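Local coordinates for protein tRNA (guanine(9)-N1)-methyltransferase (Schizosaccharomyces pombe, PDB 4JWH) that methylates N1 of guanosine 9 in cytoplasmic tRNA, using S-adenosyl-L-methionine as the methyl donor, at residues A[108-113]-A[211-216]; A[147-152]-A[169-174]. All coordinates share one frame; numbering follows the deposited sequence.

Both contacts belong to one parallel sheet, and they meet at its C-terminal rim: C110 N and L108 O of contact 1 are probably hydrogen-bonded to T147 O and N of contact 2. Contact 1 joins the neighbouring strands 105-109 and 208-212 in the buried core, where backbone bonds and apolar side chains back the S-adenosyl-L-homocysteine site of this SPOUT-clan methyltransferase. Contact 2 lies toward the outer strand 171-173 and is partly buried; a single backbone hydrogen bond, two threonine methyls and a phenylalanine beside proline and tyrosine suffice there. T147 stands about 12 Å from the ligand, its side chain to the nearest part of the bound molecule.

Contact 1. Residues A[108-113]-A[211-216]; sequences LDCAFD and IGAIVD. With SAH (S-adenosyl-L-homocysteine), chain C.
D109 N donates to I211 O, and D109 O accepts from A213 N, so N and O of D109 are both bonded to the 211-216 segment. The first bond, D109 N to I211 O, is 2.8 Å and nearly straight at 174°; in the second, A213 N stands above the D109 carbonyl plane at 2.9 Å from D109 O. This is parallel pairing carried just past the strand ends, where A213 is the centre of an inverse gamma turn. A213 CB points toward 108-113 and lies 3.2 Å from D109 O and 3.6 Å from C110 SG, close packing that a side chain as small as alanine suits. On one face of the sheet L108 and I211 lie side by side, L108 CD2 to I211 CD1 4.0 Å. From 108-113, F112 points its CB toward the other segment; chi1 of -44° sets CG anti to the carbonyl carbon, and ring atom CD2 lies 3.7 Å from A213 O, which is in plane at the ring edge. F112 and I214 cross at about a right angle. A water accepts from F112 N and donates to A213 O, bridging the two loops. G212 N donates to O2' of S-adenosyl-L-homocysteine (3.0 Å), and a side chain there would run into O3', consistent with glycine at this place. D216, the proton acceptor, receives the ligand amino N at OD2. In the second shell, D109 OD2 pairs with Y191 OH and K227 NZ. Helix 254-267 packs on L108 and I211, helix 223-231 on F112 and I214, while strand 143-147 flanks 105-109 on its other edge.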
# COMPACT_ATOMS: atom_id res chain seq x y z
N LEU A 108 -3.12 -3.27 -2.51
CA LEU A 108 -3.76 -3.18 -1.21
C LEU A 108 -4.48 -4.51 -0.93
O LEU A 108 -5.45 -4.89 -1.64
CB LEU A 108 -4.70 -1.97 -1.13
CG LEU A 108 -4.13 -0.64 -1.65
CD1 LEU A 108 -5.12 0.50 -1.54
CD2 LEU A 108 -2.75 -0.28 -1.01
N ASP A 109 -3.95 -5.24 0.06
CA ASP A 109 -4.49 -6.54 0.43
C ASP A 109 -5.68 -6.30 1.35
O ASP A 109 -5.51 -6.03 2.54
CB ASP A 109 -3.43 -7.41 1.13
CG ASP A 109 -3.99 -8.71 1.69
OD1 ASP A 109 -5.09 -9.17 1.29
OD2 ASP A 109 -3.28 -9.33 2.51
N CYS A 110 -6.88 -6.40 0.79
CA CYS A 110 -8.07 -6.06 1.54
C CYS A 110 -8.77 -7.28 2.12
O CYS A 110 -9.98 -7.32 2.15
CB CYS A 110 -9.05 -5.24 0.68
SG CYS A 110 -8.41 -3.66 0.05
N ALA A 111 -8.00 -8.24 2.61
CA ALA A 111 -8.55 -9.47 3.17
C ALA A 111 -8.95 -9.43 4.63
O ALA A 111 -9.32 -10.47 5.19
CB ALA A 111 -7.54 -10.64 2.95
N PHE A 112 -8.92 -8.26 5.27
CA PHE A 112 -9.03 -8.21 6.76
C PHE A 112 -10.30 -7.51 7.29
O PHE A 112 -10.34 -7.09 8.45
CB PHE A 112 -7.78 -7.57 7.39
CG PHE A 112 -6.50 -8.05 6.80
CD1 PHE A 112 -5.98 -9.31 7.14
CD2 PHE A 112 -5.82 -7.27 5.87
CE1 PHE A 112 -4.80 -9.77 6.56
CE2 PHE A 112 -4.64 -7.71 5.30
CZ PHE A 112 -4.13 -8.97 5.64
N ASP A 113 -11.29 -7.36 6.42
CA ASP A 113 -12.60 -6.75 6.77
C ASP A 113 -13.11 -7.23 8.14
O ASP A 113 -13.51 -6.43 8.99
CB ASP A 113 -13.63 -7.12 5.67
CG ASP A 113 -14.64 -6.02 5.40
OD1 ASP A 113 -15.75 -6.14 5.96
OD2 ASP A 113 -14.35 -5.08 4.60
N ILE A 211 0.70 -3.92 0.40
CA ILE A 211 0.39 -3.23 1.67
C ILE A 211 -0.84 -3.90 2.30
O ILE A 211 -1.86 -4.10 1.61
CB ILE A 211 0.12 -1.72 1.45
CG1 ILE A 211 1.29 -1.08 0.66
CG2 ILE A 211 -0.15 -1.02 2.80
CD1 ILE A 211 1.03 0.32 0.14
N GLY A 212 -0.75 -4.27 3.58
CA GLY A 212 -1.94 -4.72 4.33
C GLY A 212 -3.01 -3.65 4.46
O GLY A 212 -2.77 -2.59 5.04
N ALA A 213 -4.21 -3.90 3.93
CA ALA A 213 -5.26 -2.88 4.03
C ALA A 213 -6.01 -3.11 5.33
O ALA A 213 -7.04 -3.79 5.37
CB ALA A 213 -6.21 -2.91 2.82
N ILE A 214 -5.45 -2.54 6.40
CA ILE A 214 -6.03 -2.68 7.73
C ILE A 214 -5.65 -1.51 8.64
O ILE A 214 -4.52 -1.02 8.64
CB ILE A 214 -5.63 -4.05 8.39
CG1 ILE A 214 -6.39 -4.26 9.72
CG2 ILE A 214 -4.10 -4.19 8.53
CD1 ILE A 214 -6.20 -5.62 10.36
N VAL A 215 -6.63 -1.04 9.40
CA VAL A 215 -6.45 -0.01 10.41
C VAL A 215 -6.67 -0.67 11.77
O VAL A 215 -7.81 -0.90 12.18
CB VAL A 215 -7.46 1.13 10.17
CG1 VAL A 215 -7.46 2.16 11.33
CG2 VAL A 215 -7.16 1.81 8.85
N ASP A 216 -5.58 -1.03 12.43
CA ASP A 216 -5.66 -1.79 13.67
C ASP A 216 -4.89 -1.14 14.83
O ASP A 216 -5.01 -1.59 15.96
CB ASP A 216 -5.24 -3.25 13.39
CG ASP A 216 -3.74 -3.43 13.21
OD1 ASP A 216 -3.10 -2.51 12.68
OD2 ASP A 216 -3.20 -4.49 13.60
N SAH C . -0.58 -5.17 12.54
CA SAH C . -0.80 -4.86 11.14
CB SAH C . -0.94 -3.31 11.06
CG SAH C . -0.26 -2.77 9.87
SD SAH C . -0.31 -1.11 9.33
C SAH C . 0.22 -5.64 10.33
O SAH C . 0.73 -5.30 9.31
OXT SAH C . 0.53 -6.73 10.69
C5' SAH C . -0.86 -1.30 7.69
C4' SAH C . 0.15 -1.72 6.63
O4' SAH C . 1.11 -0.74 6.38
C3' SAH C . 0.94 -3.01 6.88
O3' SAH C . 0.21 -4.16 6.57
C2' SAH C . 2.16 -2.84 6.05
O2' SAH C . 1.87 -3.29 4.76
C1' SAH C . 2.34 -1.35 6.09
N9 SAH C . 3.40 -0.92 7.02
C8 SAH C . 3.25 -0.16 8.07
N7 SAH C . 4.38 0.12 8.66
C5 SAH C . 5.31 -0.45 7.94
C6 SAH C . 6.77 -0.56 7.99
N6 SAH C . 7.45 0.01 8.95
N1 SAH C . 7.36 -1.25 7.05
C2 SAH C . 6.68 -1.83 6.07
N3 SAH C . 5.38 -1.79 5.97
C4 SAH C . 4.64 -1.12 6.85
O HOH W 1 -9.03 -5.53 4.63

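Contact 2. Residues A[147-152]-A[169-174]; sequences TNFGGR and KRYNPT
F149 N donates to T174 O at 2.8 Å, with an N-H...O angle of 157°, and fastens the loop after strand 143-147 to the 169-174 segment. T147 adds a CA-H...O contact to the same oxygen, T147 CA to T174 O 3.6 Å, so that one carbonyl serves two neighbours. The threonine side chains lie side by side, pointing the same way, and touch through their methyls, T147 CG2 to T174 CG2 at 3.8 Å. T174 puts OG1 anti to its backbone N (chi1 -173°), leaving CG2 between N and the carbonyl carbon. The branched residue thus divides its work, its methyl meeting that of T147, while its hydroxyl oxygen is hydrogen-bonded to K176 N. F149 points toward 169-174, with CG anti to the backbone N (chi1 -167°). Its ring has Y171 OH over one face, 4.1 Å above the plane and offset toward the rim, and the two aromatic side chains cross at about a right angle. P173 meets F149 obliquely, its CB 4.0 Å from F149 CD1. Phenylalanine suits this place, since its apolar ring takes P173 CB obliquely and the Y171 hydroxyl oxygen over one face. The Y171 ring in turn meets that of W168 edge-to-face. This is a beta-alpha-beta unit: strand 143-147 leads into helix 151-161, whose K154 and Q157 touch F149, and the chain returns as strand 171-173, an outermost strand of the sheet.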
# COMPACT_ATOMS: atom_id res chain seq x y z
N THR A 147 -7.07 -6.04 -3.68
CA THR A 147 -7.43 -7.47 -3.77
C THR A 147 -8.25 -7.95 -2.57
O THR A 147 -8.19 -7.34 -1.49
CB THR A 147 -6.17 -8.37 -4.02
OG1 THR A 147 -5.22 -8.20 -2.95
CG2 THR A 147 -5.48 -8.02 -5.36
N ASN A 148 -8.98 -9.04 -2.74
CA ASN A 148 -10.10 -9.42 -1.87
C ASN A 148 -11.00 -8.22 -1.59
O ASN A 148 -11.47 -8.06 -0.48
CB ASN A 148 -9.63 -10.01 -0.53
CG ASN A 148 -9.06 -11.41 -0.67
OD1 ASN A 148 -7.86 -11.60 -0.67
ND2 ASN A 148 -9.94 -12.40 -0.75
N PHE A 149 -11.17 -7.35 -2.57
CA PHE A 149 -12.00 -6.14 -2.36
C PHE A 149 -13.50 -6.48 -2.33
O PHE A 149 -14.02 -7.03 -3.28
CB PHE A 149 -11.69 -5.07 -3.40
CG PHE A 149 -12.28 -3.71 -3.06
CD1 PHE A 149 -13.42 -3.26 -3.70
CD2 PHE A 149 -11.69 -2.90 -2.07
CE1 PHE A 149 -13.97 -2.00 -3.37
CE2 PHE A 149 -12.24 -1.67 -1.74
CZ PHE A 149 -13.39 -1.22 -2.38
N GLY A 150 -14.16 -6.15 -1.22
CA GLY A 150 -15.57 -6.46 -1.03
C GLY A 150 -16.03 -6.12 0.37
O GLY A 150 -15.38 -5.30 1.08
N GLY A 151 -17.15 -6.70 0.78
CA GLY A 151 -17.64 -6.54 2.16
C GLY A 151 -17.87 -5.09 2.54
O GLY A 151 -18.22 -4.28 1.70
N ARG A 152 -17.64 -4.77 3.81
CA ARG A 152 -17.99 -3.50 4.39
C ARG A 152 -17.12 -2.37 3.88
O ARG A 152 -17.55 -1.21 3.82
CB ARG A 152 -17.91 -3.58 5.92
CG ARG A 152 -19.10 -4.28 6.57
CD ARG A 152 -18.91 -4.26 8.08
NE ARG A 152 -17.66 -4.93 8.43
CZ ARG A 152 -16.86 -4.57 9.42
NH1 ARG A 152 -17.11 -3.53 10.20
NH2 ARG A 152 -15.77 -5.27 9.63
N LYS A 169 -8.71 6.01 -12.13
CA LYS A 169 -7.78 5.50 -13.15
C LYS A 169 -6.57 4.75 -12.52
O LYS A 169 -6.27 4.96 -11.35
CB LYS A 169 -7.25 6.67 -13.98
CG LYS A 169 -8.35 7.48 -14.69
CD LYS A 169 -7.76 8.56 -15.59
CE LYS A 169 -8.84 9.28 -16.36
NZ LYS A 169 -8.22 10.31 -17.23
N ARG A 170 -5.90 3.90 -13.31
CA ARG A 170 -4.77 3.08 -12.84
C ARG A 170 -5.13 2.36 -11.53
O ARG A 170 -4.31 2.25 -10.61
CB ARG A 170 -3.49 3.93 -12.67
CG ARG A 170 -2.78 4.31 -13.96
CD ARG A 170 -1.24 4.29 -13.82
NE ARG A 170 -0.62 3.82 -15.06
CZ ARG A 170 0.49 3.08 -15.16
NH1 ARG A 170 1.19 2.71 -14.08
NH2 ARG A 170 0.92 2.73 -16.36
N TYR A 171 -6.36 1.88 -11.47
CA TYR A 171 -6.92 1.31 -10.27
C TYR A 171 -7.65 0.01 -10.62
O TYR A 171 -8.47 -0.03 -11.53
CB TYR A 171 -7.85 2.32 -9.60
CG TYR A 171 -8.68 1.79 -8.46
CD1 TYR A 171 -10.06 1.60 -8.61
CD2 TYR A 171 -8.11 1.53 -7.21
CE1 TYR A 171 -10.84 1.13 -7.56
CE2 TYR A 171 -8.87 1.06 -6.16
CZ TYR A 171 -10.23 0.85 -6.33
OH TYR A 171 -10.98 0.37 -5.27
N ASN A 172 -7.32 -1.04 -9.91
CA ASN A 172 -7.81 -2.36 -10.25
C ASN A 172 -8.37 -3.10 -9.03
O ASN A 172 -7.62 -3.86 -8.38
CB ASN A 172 -6.69 -3.16 -10.92
CG ASN A 172 -5.89 -2.35 -11.94
OD1 ASN A 172 -6.14 -2.45 -13.14
ND2 ASN A 172 -4.94 -1.53 -11.47
N PRO A 173 -9.66 -2.89 -8.70
CA PRO A 173 -10.22 -3.69 -7.62
C PRO A 173 -10.60 -5.10 -8.10
O PRO A 173 -10.92 -5.30 -9.29
CB PRO A 173 -11.45 -2.90 -7.19
CG PRO A 173 -11.89 -2.18 -8.46
CD PRO A 173 -10.62 -1.88 -9.21
N THR A 174 -10.53 -6.07 -7.20
CA THR A 174 -10.89 -7.45 -7.54
C THR A 174 -11.20 -8.25 -6.30
O THR A 174 -10.62 -8.01 -5.24
CB THR A 174 -9.81 -8.14 -8.44
OG1 THR A 174 -10.30 -9.42 -8.86
CG2 THR A 174 -8.46 -8.34 -7.69